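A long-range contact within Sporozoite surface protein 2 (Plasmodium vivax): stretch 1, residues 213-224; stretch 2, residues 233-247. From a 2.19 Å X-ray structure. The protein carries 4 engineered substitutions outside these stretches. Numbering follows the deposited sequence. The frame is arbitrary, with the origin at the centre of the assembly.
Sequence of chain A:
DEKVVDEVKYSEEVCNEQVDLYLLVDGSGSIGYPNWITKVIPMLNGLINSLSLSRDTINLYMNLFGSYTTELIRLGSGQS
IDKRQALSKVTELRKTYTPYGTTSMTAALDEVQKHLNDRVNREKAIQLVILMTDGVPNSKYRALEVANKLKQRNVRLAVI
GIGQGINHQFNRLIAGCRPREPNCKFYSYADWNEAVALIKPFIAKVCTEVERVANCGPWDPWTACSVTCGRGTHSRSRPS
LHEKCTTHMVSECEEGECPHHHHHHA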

# COMPACT_ATOMS: atom_id res chain seq x y z
N VAL A 213 -2.88 -1.85 -22.89
CA VAL A 213 -3.58 -2.68 -23.86
C VAL A 213 -4.82 -3.29 -23.21
O VAL A 213 -4.79 -3.69 -22.04
N ALA A 214 -5.92 -3.35 -23.96
CA ALA A 214 -7.14 -3.98 -23.49
C ALA A 214 -7.80 -4.80 -24.60
O ALA A 214 -7.80 -4.39 -25.76
N ASN A 215 -8.35 -5.95 -24.23
CA ASN A 215 -9.04 -6.81 -25.18
C ASN A 215 -10.47 -6.33 -25.41
O ASN A 215 -11.26 -6.24 -24.47
N CYS A 216 -10.79 -6.02 -26.67
CA CYS A 216 -12.11 -5.49 -27.00
C CYS A 216 -13.16 -6.57 -27.23
O CYS A 216 -14.36 -6.29 -27.27
N GLY A 217 -12.71 -7.81 -27.37
CA GLY A 217 -13.62 -8.93 -27.59
C GLY A 217 -13.99 -9.08 -29.06
O GLY A 217 -13.67 -8.22 -29.87
N PRO A 218 -14.67 -10.18 -29.39
CA PRO A 218 -15.07 -10.45 -30.78
C PRO A 218 -16.26 -9.60 -31.21
O PRO A 218 -17.02 -9.11 -30.37
N TRP A 219 -16.42 -9.42 -32.52
CA TRP A 219 -17.58 -8.72 -33.06
C TRP A 219 -18.74 -9.68 -33.21
O TRP A 219 -18.55 -10.88 -33.40
N ASP A 220 -19.96 -9.15 -33.12
CA ASP A 220 -21.13 -9.91 -33.53
C ASP A 220 -21.05 -10.01 -35.05
O ASP A 220 -20.29 -9.28 -35.67
N PRO A 221 -21.81 -10.95 -35.65
CA PRO A 221 -21.81 -11.06 -37.11
C PRO A 221 -22.26 -9.78 -37.80
O PRO A 221 -23.07 -9.04 -37.25
N TRP A 222 -21.72 -9.53 -38.99
CA TRP A 222 -22.17 -8.43 -39.84
C TRP A 222 -23.67 -8.56 -40.10
O TRP A 222 -24.18 -9.66 -40.24
N THR A 223 -24.36 -7.43 -40.15
CA THR A 223 -25.77 -7.43 -40.49
C THR A 223 -25.92 -7.60 -42.00
O THR A 223 -24.95 -7.47 -42.75
N ALA A 224 -27.14 -7.90 -42.44
CA ALA A 224 -27.44 -7.97 -43.86
C ALA A 224 -27.27 -6.59 -44.48
O ALA A 224 -27.36 -5.58 -43.77
N THR A 233 -25.12 -0.29 -47.16
CA THR A 233 -24.21 -0.39 -46.02
C THR A 233 -24.69 -1.45 -45.04
O THR A 233 -25.89 -1.69 -44.91
N HIS A 234 -23.76 -2.07 -44.33
CA HIS A 234 -24.10 -2.93 -43.20
C HIS A 234 -23.13 -2.69 -42.05
O HIS A 234 -22.08 -2.08 -42.24
N SER A 235 -23.48 -3.17 -40.87
CA SER A 235 -22.66 -2.92 -39.69
C SER A 235 -22.44 -4.17 -38.85
O SER A 235 -23.07 -5.20 -39.08
N ARG A 236 -21.54 -4.07 -37.89
CA ARG A 236 -21.43 -5.08 -36.85
C ARG A 236 -21.14 -4.43 -35.50
O ARG A 236 -20.43 -3.43 -35.42
N SER A 237 -21.70 -5.01 -34.44
CA SER A 237 -21.57 -4.44 -33.10
C SER A 237 -20.93 -5.43 -32.13
O SER A 237 -20.69 -6.59 -32.48
N ARG A 238 -20.65 -4.96 -30.92
CA ARG A 238 -20.11 -5.80 -29.87
C ARG A 238 -20.23 -5.07 -28.53
O ARG A 238 -20.25 -3.84 -28.51
N PRO A 239 -20.32 -5.82 -27.43
CA PRO A 239 -20.36 -5.19 -26.10
C PRO A 239 -19.05 -4.49 -25.77
O PRO A 239 -17.99 -4.93 -26.21
N SER A 240 -19.13 -3.40 -25.01
CA SER A 240 -17.94 -2.66 -24.60
C SER A 240 -17.26 -3.30 -23.39
O SER A 240 -17.65 -3.05 -22.25
N LEU A 241 -16.25 -4.11 -23.64
CA LEU A 241 -15.51 -4.77 -22.57
C LEU A 241 -14.47 -3.82 -21.98
O LEU A 241 -13.82 -4.13 -20.98
N HIS A 242 -14.34 -2.65 -22.60
CA HIS A 242 -13.44 -1.61 -22.10
C HIS A 242 -13.87 -0.23 -22.62
O HIS A 242 -14.45 -0.12 -23.71
N GLU A 243 -13.57 0.80 -21.84
CA GLU A 243 -13.95 2.18 -22.15
C GLU A 243 -13.39 2.67 -23.49
O GLU A 243 -14.08 3.38 -24.24
N LYS A 244 -12.16 2.29 -23.79
CA LYS A 244 -11.49 2.74 -25.01
C LYS A 244 -11.94 1.96 -26.24
O LYS A 244 -11.74 2.40 -27.38
N CYS A 245 -12.57 0.81 -26.02
CA CYS A 245 -12.95 -0.08 -27.11
C CYS A 245 -14.06 0.45 -28.01
O CYS A 245 -15.07 0.96 -27.53
N THR A 246 -13.85 0.32 -29.31
CA THR A 246 -14.87 0.60 -30.31
C THR A 246 -15.92 -0.50 -30.23
O THR A 246 -15.59 -1.67 -30.04
N THR A 247 -17.19 -0.13 -30.38
CA THR A 247 -18.27 -1.11 -30.27
C THR A 247 -19.16 -1.18 -31.50
O THR A 247 -19.96 -2.10 -31.66

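The centrepiece of this contact is a stack in the order R238, W219, R236, W222, H234. W219 and W222, both m at chi1, point sideways from their backbone; W219 receives a guanidinium on each face, W222 the aliphatic CD of R236 on one face. R236, pointing toward stretch 1 (chi1 p, then extended), lays its guanidinium between them: CZ lies 3.4 Å from W219 CD1, while R236 CD rests 3.4 Å from W222 CE2. R238, likewise p and then extended, covers the opposite face of W219, its NH2 3.4 Å from W219 CZ2. The stack ends in H234 (toward, p), whose ring forms an offset stack on W222 (W222 CE3 to H234 CE1, 3.5 Å).

Hydrogen bonds accompany the stack. Stacking uses the guanidinium faces of R238, while N-H groups at its edge bond: NH1 to G217 O (2.8 Å), NE to T246 O (2.7 Å) within its own stretch. H234 ND1 donates to T223 O (2.9 Å), and T223 OG1, with chi1 p, accepts from S235 N (3.1 Å). Water 1 donates to P221 O (3.0 Å from the water O) and accepts from S237 N (2.8 Å from the water O).

Covalent and apolar contacts close the other end. A214, L241 (m), H242 (t) and C245 point toward the other stretch. C216 SG and C245 SG, both m, form a disulfide (2.0 Å), A214's small methyl sits flat over the H242 imidazole, and L241 CD1 approaches G217 CA at 3.8 Å, where a CB would clash with it.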

# COMPACT_ATOMS: atom_id res chain seq x y z
CB VAL A 213 -2.65 -3.78 -24.42
CG1 VAL A 213 -3.39 -5.09 -24.67
CG2 VAL A 213 -1.95 -3.30 -25.70
CB ALA A 214 -8.11 -2.94 -22.95
CB ASN A 215 -9.04 -8.26 -24.68
CG ASN A 215 -9.21 -9.28 -25.80
OD1 ASN A 215 -9.64 -8.94 -26.90
ND2 ASN A 215 -8.86 -10.52 -25.51
CB CYS A 216 -12.02 -4.58 -28.22
SG CYS A 216 -11.16 -3.03 -27.91
CB PRO A 218 -15.46 -11.93 -30.74
CG PRO A 218 -15.94 -12.14 -29.35
CD PRO A 218 -15.09 -11.26 -28.48
CB TRP A 219 -17.27 -8.12 -34.43
CG TRP A 219 -16.29 -6.99 -34.43
CD1 TRP A 219 -14.94 -7.07 -34.63
CD2 TRP A 219 -16.58 -5.60 -34.23
NE1 TRP A 219 -14.38 -5.82 -34.56
CE2 TRP A 219 -15.36 -4.90 -34.32
CE3 TRP A 219 -17.76 -4.89 -33.98
CZ2 TRP A 219 -15.28 -3.52 -34.16
CZ3 TRP A 219 -17.68 -3.51 -33.83
CH2 TRP A 219 -16.45 -2.84 -33.92
CB ASP A 220 -22.42 -9.21 -33.09
CG ASP A 220 -22.60 -9.21 -31.58
OD1 ASP A 220 -21.81 -9.87 -30.87
OD2 ASP A 220 -23.55 -8.55 -31.09
CB PRO A 221 -22.83 -12.17 -37.36
CG PRO A 221 -22.77 -13.01 -36.14
CD PRO A 221 -22.55 -12.05 -35.01
CB TRP A 222 -21.44 -8.44 -41.18
CG TRP A 222 -20.03 -7.94 -41.12
CD1 TRP A 222 -18.89 -8.69 -41.05
CD2 TRP A 222 -19.60 -6.57 -41.12
NE1 TRP A 222 -17.79 -7.88 -41.01
CE2 TRP A 222 -18.20 -6.57 -41.06
CE3 TRP A 222 -20.28 -5.34 -41.17
CZ2 TRP A 222 -17.45 -5.39 -41.04
CZ3 TRP A 222 -19.54 -4.18 -41.16
CH2 TRP A 222 -18.13 -4.21 -41.09
CB THR A 223 -26.47 -6.12 -40.06
OG1 THR A 223 -25.94 -5.02 -40.80
CG2 THR A 223 -26.27 -5.87 -38.57
CB ALA A 224 -28.86 -8.47 -44.08
CB THR A 233 -24.08 0.95 -45.25
OG1 THR A 233 -25.35 1.33 -44.71
CG2 THR A 233 -23.55 2.06 -46.15
CB HIS A 234 -24.16 -4.41 -43.60
CG HIS A 234 -22.84 -5.00 -44.01
ND1 HIS A 234 -22.53 -6.32 -43.82
CD2 HIS A 234 -21.76 -4.44 -44.61
CE1 HIS A 234 -21.32 -6.56 -44.28
NE2 HIS A 234 -20.83 -5.44 -44.76
CB SER A 235 -23.30 -1.83 -38.83
OG SER A 235 -24.44 -2.34 -38.16
CB ARG A 236 -20.39 -6.15 -37.19
CG ARG A 236 -18.99 -5.64 -37.45
CD ARG A 236 -18.06 -6.82 -37.69
NE ARG A 236 -16.67 -6.42 -37.86
CZ ARG A 236 -15.66 -7.28 -37.99
NH1 ARG A 236 -15.91 -8.58 -37.98
NH2 ARG A 236 -14.42 -6.84 -38.14
CB SER A 237 -22.93 -3.99 -32.57
OG SER A 237 -23.50 -3.00 -33.40
CB ARG A 238 -18.64 -6.16 -30.15
CG ARG A 238 -17.71 -4.96 -30.19
CD ARG A 238 -16.26 -5.39 -30.30
NE ARG A 238 -15.39 -4.28 -30.66
CZ ARG A 238 -14.10 -4.40 -30.97
NH1 ARG A 238 -13.53 -5.59 -30.95
NH2 ARG A 238 -13.39 -3.33 -31.29
CB PRO A 239 -20.58 -6.38 -25.16
CG PRO A 239 -20.08 -7.57 -25.92
CD PRO A 239 -20.42 -7.29 -27.35
CB SER A 240 -18.29 -1.21 -24.28
OG SER A 240 -17.13 -0.43 -24.07
CB LEU A 241 -14.85 -6.05 -23.07
CG LEU A 241 -15.81 -7.08 -23.68
CD1 LEU A 241 -15.07 -8.35 -24.09
CD2 LEU A 241 -16.95 -7.41 -22.72
CB HIS A 242 -12.00 -1.90 -22.50
CG HIS A 242 -10.99 -1.30 -21.58
ND1 HIS A 242 -10.50 -1.96 -20.47
CD2 HIS A 242 -10.37 -0.09 -21.59
CE1 HIS A 242 -9.63 -1.19 -19.85
NE2 HIS A 242 -9.53 -0.05 -20.51
CB GLU A 243 -13.47 3.10 -21.03
CG GLU A 243 -13.53 4.58 -21.35
CD GLU A 243 -12.68 5.40 -20.42
OE1 GLU A 243 -11.91 4.80 -19.64
OE2 GLU A 243 -12.77 6.64 -20.46
CB LYS A 244 -9.97 2.62 -24.85
CG LYS A 244 -9.37 3.53 -23.79
CD LYS A 244 -9.45 4.98 -24.23
CE LYS A 244 -8.77 5.90 -23.22
NZ LYS A 244 -8.79 7.31 -23.68
CB CYS A 245 -13.34 -1.46 -26.56
SG CYS A 245 -11.93 -2.49 -26.11
CB THR A 246 -14.25 0.63 -31.72
OG1 THR A 246 -13.28 1.68 -31.80
CG2 THR A 246 -15.32 0.85 -32.78
CB THR A 247 -19.14 -0.84 -29.04
OG1 THR A 247 -19.67 0.49 -29.11
CG2 THR A 247 -18.32 -0.98 -27.78
O HOH W 1 -23.64 -6.84 -35.24